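Side-chain contacts in lysine specific cysteine protease (Porphyromonas gingivalis, PDB 3M1H), which cleaves host proteins after lysine as a secreted cysteine protease and probable virulence factor, here as its calcium-binding K3 domain, one of the adhesin domains haemolytic in vitro when isolated: residues Thr32-Pro35 with Ser40-Gly43; Ser54-Asn57 with Pro61-Pro64; Ala90-Glu95 with Ala131-Arg136. One frame throughout, in Å; residues are numbered along the deposited sequence.

Interaction 1: Thr32-Pro35 with Ser40-Gly43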
loop_
_atom_site.group_PDB
_atom_site.type_symbol
_atom_site.label_atom_id
_atom_site.label_comp_id
_atom_site.label_asym_id
_atom_site.label_seq_id
_atom_site.Cartn_x
_atom_site.Cartn_y
_atom_site.Cartn_z
ATOM N N THR A 32 5.947 -4.479 7.075
ATOM C CA THR A 32 7.161 -4.952 6.415
ATOM C C THR A 32 7.603 -6.319 6.944
ATOM O O THR A 32 8.680 -6.827 6.559
ATOM C CB THR A 32 8.339 -3.954 6.552
ATOM O OG1 THR A 32 8.672 -3.761 7.932
ATOM C CG2 THR A 32 8.005 -2.630 5.865
ATOM N N THR A 33 6.810 -6.924 7.815
ATOM C CA THR A 33 7.146 -8.276 8.330
ATOM C C THR A 33 5.925 -9.173 8.123
ATOM O O THR A 33 5.297 -9.624 9.092
ATOM C CB THR A 33 7.525 -8.249 9.835
ATOM O OG1 THR A 33 6.475 -7.628 10.596
ATOM C CG2 THR A 33 8.839 -7.464 10.048
ATOM N N PRO A 34 5.518 -9.414 6.855
ATOM C CA PRO A 34 4.320 -10.212 6.594
ATOM C C PRO A 34 4.395 -11.614 7.198
ATOM O O PRO A 34 5.381 -12.351 6.950
ATOM C CB PRO A 34 4.287 -10.325 5.058
ATOM C CG PRO A 34 5.674 -10.019 4.637
ATOM C CD PRO A 34 6.163 -8.982 5.598
ATOM N N PRO A 35 3.385 -11.995 7.978
ATOM C CA PRO A 35 3.363 -13.399 8.432
ATOM C C PRO A 35 3.052 -14.389 7.307
ATOM O O PRO A 35 2.385 -14.009 6.331
ATOM C CB PRO A 35 2.230 -13.421 9.462
ATOM C CG PRO A 35 1.360 -12.321 9.079
ATOM C CD PRO A 35 2.244 -11.246 8.528
ATOM N N SER A 40 10.246 -9.099 5.094
ATOM C CA SER A 40 9.705 -8.444 3.916
ATOM C C SER A 40 9.780 -9.308 2.667
ATOM O O SER A 40 10.729 -10.069 2.435
ATOM C CB SER A 40 10.474 -7.163 3.662
ATOM O OG SER A 40 9.908 -6.440 2.581
ATOM N N PHE A 41 8.748 -9.198 1.847
ATOM C CA PHE A 41 8.816 -9.663 0.473
ATOM C C PHE A 41 9.861 -8.815 -0.270
ATOM O O PHE A 41 10.244 -7.736 0.172
ATOM C CB PHE A 41 7.446 -9.532 -0.198
ATOM C CG PHE A 41 6.336 -10.298 0.477
ATOM C CD1 PHE A 41 6.492 -11.633 0.793
ATOM C CD2 PHE A 41 5.121 -9.687 0.783
ATOM C CE1 PHE A 41 5.483 -12.336 1.433
ATOM C CE2 PHE A 41 4.122 -10.375 1.385
ATOM C CZ PHE A 41 4.300 -11.709 1.712
ATOM N N ALA A 42 10.336 -9.318 -1.394
ATOM C CA ALA A 42 11.363 -8.629 -2.171
ATOM C C ALA A 42 10.864 -7.259 -2.598
ATOM O O ALA A 42 9.802 -7.172 -3.207
ATOM C CB ALA A 42 11.751 -9.453 -3.387
ATOM N N GLY A 43 11.603 -6.206 -2.230
ATOM C CA GLY A 43 11.187 -4.835 -2.534
ATOM C C GLY A 43 11.469 -4.463 -3.974
ATOM O O GLY A 43 11.953 -5.263 -4.761
#
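Pro-34 and Phe-41 meet as pyrrolidine ring on phenyl face, a clear case of proline serving as an aromatic's partner. Pro-34 CG stands 3.7 Å from the centroid of the Phe-41 ring, 16° off its normal, in a CH-pi contact displaced toward the CE2-CZ rim. There Pro-34 CB joins in, 3.6 Å from Phe-41 CZ. The phenyl group is brought under the proline because Phe-41 CG lies anti to its own carbonyl carbon (chi1 -59°), which swings the ring back beside the backbone N. Nearer the start of both segments, the backbone of Thr-32 meets Ser-40, with Thr-32 O 3.4 Å from Ser-40 CB. The hydroxyl of Ser-40 turns the other way, donating from OG to Phe-41 O over 2.8 Å, in the carbonyl plane and on a lone pair, while the same OG also pairs with Cys-49 N. Both segments belong to the long loop between strands 19-22 and 50-53, and the Ser-40 side chain is about 7 Å from a bound calcium ion. Trp-167 of strand 167-177 meets the Phe-41 ring edge-to-face and also touches Pro-34, while Thr-32 and Phe-41 rest on Val-50 and Ser-51 of strand 50-53.

Interaction 2: Ser54-Asn57 with Pro61-Pro64. Unlike the reference sequence in segment 54-57: Tyr-55 (reference His).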
loop_
_atom_site.group_PDB
_atom_site.type_symbol
_atom_site.label_atom_id
_atom_site.label_comp_id
_atom_site.label_asym_id
_atom_site.label_seq_id
_atom_site.Cartn_x
_atom_site.Cartn_y
_atom_site.Cartn_z
ATOM N N SER A 54 -4.762 -9.796 1.651
ATOM C CA SER A 54 -6.131 -10.331 1.481
ATOM C C SER A 54 -6.148 -11.838 1.739
ATOM O O SER A 54 -7.247 -12.427 1.772
ATOM C CB SER A 54 -6.679 -10.010 0.104
ATOM O OG SER A 54 -6.043 -10.731 -0.915
ATOM N N TYR A 55 -4.993 -12.459 1.948
ATOM C CA TYR A 55 -4.850 -13.891 2.258
ATOM C C TYR A 55 -3.516 -14.116 2.905
ATOM O O TYR A 55 -2.516 -13.637 2.377
ATOM C CB TYR A 55 -4.963 -14.746 0.985
ATOM C CG TYR A 55 -4.968 -16.245 1.201
ATOM C CD1 TYR A 55 -6.176 -16.943 1.213
ATOM C CD2 TYR A 55 -3.784 -16.959 1.386
ATOM C CE1 TYR A 55 -6.199 -18.316 1.400
ATOM C CE2 TYR A 55 -3.787 -18.356 1.576
ATOM C CZ TYR A 55 -5.022 -19.018 1.595
ATOM O OH TYR A 55 -5.024 -20.399 1.775
ATOM N N ILE A 56 -3.489 -14.841 4.032
ATOM C CA ILE A 56 -2.267 -15.119 4.763
ATOM C C ILE A 56 -2.040 -16.624 4.806
ATOM O O ILE A 56 -2.950 -17.367 5.224
ATOM C CB ILE A 56 -2.319 -14.556 6.219
ATOM C CG1 ILE A 56 -2.530 -13.052 6.172
ATOM C CG2 ILE A 56 -1.048 -14.852 6.954
ATOM C CD1 ILE A 56 -2.700 -12.350 7.510
ATOM N N ASN A 57 -0.880 -17.074 4.358
ATOM C CA ASN A 57 -0.557 -18.512 4.398
ATOM C C ASN A 57 -0.663 -19.035 5.833
ATOM O O ASN A 57 -0.329 -18.338 6.780
ATOM C CB ASN A 57 0.817 -18.813 3.805
ATOM C CG ASN A 57 0.821 -18.781 2.270
ATOM O OD1 ASN A 57 -0.209 -18.898 1.616
ATOM N ND2 ASN A 57 2.007 -18.622 1.715
ATOM N N PRO A 61 -8.142 -16.529 4.060
ATOM C CA PRO A 61 -8.605 -15.269 3.526
ATOM C C PRO A 61 -8.792 -14.243 4.652
ATOM O O PRO A 61 -9.156 -14.601 5.775
ATOM C CB PRO A 61 -9.922 -15.619 2.824
ATOM C CG PRO A 61 -9.916 -17.086 2.696
ATOM C CD PRO A 61 -9.112 -17.615 3.797
ATOM N N GLN A 62 -8.456 -12.998 4.334
ATOM C CA GLN A 62 -8.672 -11.842 5.201
ATOM C C GLN A 62 -9.627 -10.866 4.517
ATOM O O GLN A 62 -9.858 -10.944 3.297
ATOM C CB GLN A 62 -7.323 -11.137 5.455
ATOM C CG GLN A 62 -6.261 -12.042 5.920
ATOM C CD GLN A 62 -6.578 -12.650 7.268
ATOM O OE1 GLN A 62 -7.024 -11.958 8.184
ATOM N NE2 GLN A 62 -6.368 -13.942 7.391
ATOM N N ASN A 63 -10.190 -9.951 5.302
ATOM C CA ASN A 63 -11.042 -8.885 4.803
ATOM C C ASN A 63 -10.471 -7.524 5.181
ATOM O O ASN A 63 -10.979 -6.823 6.062
ATOM C CB ASN A 63 -12.462 -9.076 5.343
ATOM C CG ASN A 63 -13.090 -10.350 4.804
ATOM O OD1 ASN A 63 -13.611 -10.371 3.686
ATOM N ND2 ASN A 63 -12.968 -11.426 5.558
ATOM N N PRO A 64 -9.363 -7.153 4.520
ATOM C CA PRO A 64 -8.657 -5.945 4.948
ATOM C C PRO A 64 -9.437 -4.664 4.703
ATOM O O PRO A 64 -10.162 -4.517 3.697
ATOM C CB PRO A 64 -7.355 -5.996 4.115
ATOM C CG PRO A 64 -7.748 -6.793 2.875
ATOM C CD PRO A 64 -8.670 -7.851 3.421
#
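Ser-54 O accepts the backbone N-H of Gln-62 over 2.9 Å, and the bond is almost straight at the hydrogen (176°) although the donor stands 60° out of the carbonyl plane and so misses the lone-pair direction. The hydroxyl of the same serine is gripped twice from outside, by Glu-95 OE2 and Phe-165 N, which fixes its rotation. Next to the backbone bond, Tyr-55 and Pro-61 form an antiparallel non-hydrogen-bonded pair, a position well suited to a residue without an N-H. Strands 55-56 and 60-61 are thus the two arms of a small beta-hairpin, set apart from the larger sheets of the jelly roll. On one face of it the two side chains run alongside each other: the CD1-CE1 side of the phenol lies by the pyrrolidine, with Tyr-55 CE1 3.8 Å from Pro-61 CD. With CG anti to the backbone N (chi1 -174°), Tyr-55 carries its ring out from the strand, and its OH hydrogen-bonds Ala-131 O. Ile-56 and Gln-62 meet at a slant, Ile-56 CG1 3.9 Å from Gln-62 CG. Because the glutamine chain bends at chi2, its amide folds over Ile-56 CD1, which lies 3.9 Å from Gln-62 CD, and NE2 is bonded to Gly-60 O. The glutamine also touches Asp-26 and Asn-28, both calcium ligands. Farther along, Pro-64 CD packs 4.0 Å from Ser-54 CA, and the Pro-64 side chain lies about 5 Å from a bound calcium ion.

Interaction 3: Ala90-Glu95 with Ala131-Arg136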
loop_
_atom_site.group_PDB
_atom_site.type_symbol
_atom_site.label_atom_id
_atom_site.label_comp_id
_atom_site.label_asym_id
_atom_site.label_seq_id
_atom_site.Cartn_x
_atom_site.Cartn_y
_atom_site.Cartn_z
ATOM N N ALA A 90 1.953 -12.985 -8.546
ATOM C CA ALA A 90 1.487 -12.613 -9.885
ATOM C C ALA A 90 0.223 -13.372 -10.303
ATOM O O ALA A 90 -0.501 -12.886 -11.154
ATOM C CB ALA A 90 2.594 -12.836 -10.931
ATOM N N ASN A 91 -0.003 -14.545 -9.709
ATOM C CA ASN A 91 -1.125 -15.436 -10.054
ATOM C C ASN A 91 -2.376 -15.324 -9.168
ATOM O O ASN A 91 -3.398 -15.987 -9.396
ATOM C CB ASN A 91 -0.616 -16.875 -10.058
ATOM C CG ASN A 91 0.596 -17.044 -10.926
ATOM O OD1 ASN A 91 0.535 -16.814 -12.139
ATOM N ND2 ASN A 91 1.716 -17.403 -10.322
ATOM N N TYR A 92 -2.274 -14.489 -8.128
ATOM C CA TYR A 92 -3.408 -14.056 -7.321
ATOM C C TYR A 92 -3.248 -12.554 -7.159
ATOM O O TYR A 92 -2.993 -12.040 -6.043
ATOM C CB TYR A 92 -3.432 -14.719 -5.952
ATOM C CG TYR A 92 -3.525 -16.208 -5.934
ATOM C CD1 TYR A 92 -4.735 -16.868 -5.817
ATOM C CD2 TYR A 92 -2.366 -16.959 -5.956
ATOM C CE1 TYR A 92 -4.771 -18.284 -5.767
ATOM C CE2 TYR A 92 -2.384 -18.324 -5.900
ATOM C CZ TYR A 92 -3.583 -18.986 -5.817
ATOM O OH TYR A 92 -3.513 -20.354 -5.769
ATOM N N ALA A 93 -3.366 -11.847 -8.276
ATOM C CA ALA A 93 -2.932 -10.448 -8.380
ATOM C C ALA A 93 -4.016 -9.409 -8.060
ATOM O O ALA A 93 -3.704 -8.227 -7.928
ATOM C CB ALA A 93 -2.342 -10.185 -9.752
ATOM N N SER A 94 -5.287 -9.814 -7.922
ATOM C CA SER A 94 -6.415 -8.878 -8.045
ATOM C C SER A 94 -6.699 -8.109 -6.760
ATOM O O SER A 94 -7.820 -8.073 -6.286
ATOM C CB SER A 94 -7.698 -9.614 -8.492
ATOM O OG SER A 94 -7.423 -10.365 -9.656
ATOM N N GLU A 95 -5.670 -7.467 -6.213
ATOM C CA GLU A 95 -5.830 -6.680 -4.992
ATOM C C GLU A 95 -6.407 -5.323 -5.335
ATOM O O GLU A 95 -6.077 -4.739 -6.353
ATOM C CB GLU A 95 -4.480 -6.509 -4.296
ATOM C CG GLU A 95 -3.766 -7.794 -3.968
ATOM C CD GLU A 95 -4.358 -8.595 -2.833
ATOM O OE1 GLU A 95 -5.304 -8.131 -2.179
ATOM O OE2 GLU A 95 -3.871 -9.731 -2.625
ATOM N N ALA A 131 -3.838 -23.740 -1.401
ATOM C CA ALA A 131 -3.816 -23.339 0.008
ATOM C C ALA A 131 -2.635 -22.426 0.312
ATOM O O ALA A 131 -2.823 -21.448 1.046
ATOM C CB ALA A 131 -3.804 -24.550 0.969
ATOM N N ILE A 132 -1.455 -22.764 -0.216
ATOM C CA ILE A 132 -0.203 -22.012 0.010
ATOM C C ILE A 132 0.100 -21.225 -1.259
ATOM O O ILE A 132 0.301 -21.796 -2.338
ATOM C CB ILE A 132 0.979 -22.942 0.333
ATOM C CG1 ILE A 132 0.749 -23.658 1.668
ATOM C CG2 ILE A 132 2.342 -22.188 0.329
ATOM C CD1 ILE A 132 1.237 -22.832 2.893
ATOM N N ARG A 133 0.103 -19.909 -1.115
ATOM C CA ARG A 133 0.279 -18.997 -2.212
ATOM C C ARG A 133 1.627 -18.293 -2.101
ATOM O O ARG A 133 2.411 -18.548 -1.192
ATOM C CB ARG A 133 -0.880 -18.026 -2.247
ATOM C CG ARG A 133 -2.187 -18.773 -2.342
ATOM C CD ARG A 133 -3.364 -17.870 -2.304
ATOM N NE ARG A 133 -4.587 -18.685 -2.243
ATOM C CZ ARG A 133 -5.827 -18.222 -2.197
ATOM N NH1 ARG A 133 -6.120 -16.924 -2.223
ATOM N NH2 ARG A 133 -6.822 -19.098 -2.139
ATOM N N GLY A 134 1.923 -17.458 -3.083
ATOM C CA GLY A 134 3.226 -16.792 -3.115
ATOM C C GLY A 134 4.402 -17.701 -3.437
ATOM O O GLY A 134 5.542 -17.359 -3.156
ATOM N N THR A 135 4.139 -18.838 -4.074
ATOM C CA THR A 135 5.162 -19.858 -4.329
ATOM C C THR A 135 5.859 -19.711 -5.677
ATOM O O THR A 135 6.770 -20.484 -5.979
ATOM C CB THR A 135 4.582 -21.293 -4.300
ATOM O OG1 THR A 135 3.604 -21.438 -5.340
ATOM C CG2 THR A 135 3.951 -21.599 -2.935
ATOM N N ARG A 136 5.451 -18.741 -6.484
ATOM C CA ARG A 136 6.030 -18.574 -7.821
ATOM C C ARG A 136 6.544 -17.164 -7.958
ATOM O O ARG A 136 7.257 -16.689 -7.085
ATOM C CB ARG A 136 5.022 -18.940 -8.927
ATOM C CG ARG A 136 4.427 -20.327 -8.811
ATOM C CD ARG A 136 3.380 -20.509 -9.902
ATOM N NE ARG A 136 2.764 -21.820 -9.845
ATOM C CZ ARG A 136 1.750 -22.151 -9.059
ATOM N NH1 ARG A 136 1.210 -21.259 -8.228
ATOM N NH2 ARG A 136 1.263 -23.387 -9.110
#
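Arg-133 lies flat on Tyr-92 where two loops of the jelly-roll adhesin domain meet, one joining strands 79-87 and 96-102, the other leading into strand 142-148. The guanidinium and the phenol ring are parallel to within 1°, their centres 4.4 Å apart, but the aliphatic chain covers the ring as well. Arg-133 CD is poised 3.6 Å from the Tyr-92 centroid, almost on the ring normal, and CG comes 3.6 Å from Tyr-92 CE2. Fully extended from CG to NE (chi2 177°), the arginine crosses the tyrosine side chain at about a right angle, so its methylenes and then its charged end pass over successive parts of the ring. On the opposite side of the guanidinium stands the Tyr-55 ring, a cation-pi partner whose CD1 is 3.4 Å from Arg-133 NH1; the arginine is thereby sandwiched between two tyrosines. Its rotation is set further by a polar contact with Phe-165 and by a salt bridge from NH1 to Asp-164 OD1. Glu-130 serves both segments: OE1 bonds Tyr-92 OH, and OE2 forms a salt bridge with Arg-136. That second arginine is also extended as far as NE, then turns its guanidinium at chi4 (84°). The plane of the Asn-91 amide, whose OD1 bonds Thr-124, stands at right angles to it, and Asn-91 ND2 touches Arg-136 CD at 3.5 Å.

In the fold
From the N terminus, the chain leaves strand 19-22 and first closes on itself in interaction 1, a short loop completed before strand 50-53. Interaction 2 follows as the hairpin leading into strand 65-69. Interaction 3 spans much more sequence, bringing the loop after strand 79-87 to the one before strand 142-148. The three closures are in series, none enclosing or crossing another, yet they adjoin in space. Pro-35 O packs on Ile-56 CG2, linking interactions 1 and 2, and Asn-57 OD1 receives Arg-133 N, linking 2 and 3. Interactions 1 and 3 do not touch, their nearest atoms being about 7 Å apart. Together they join loops serving both five-stranded sheets.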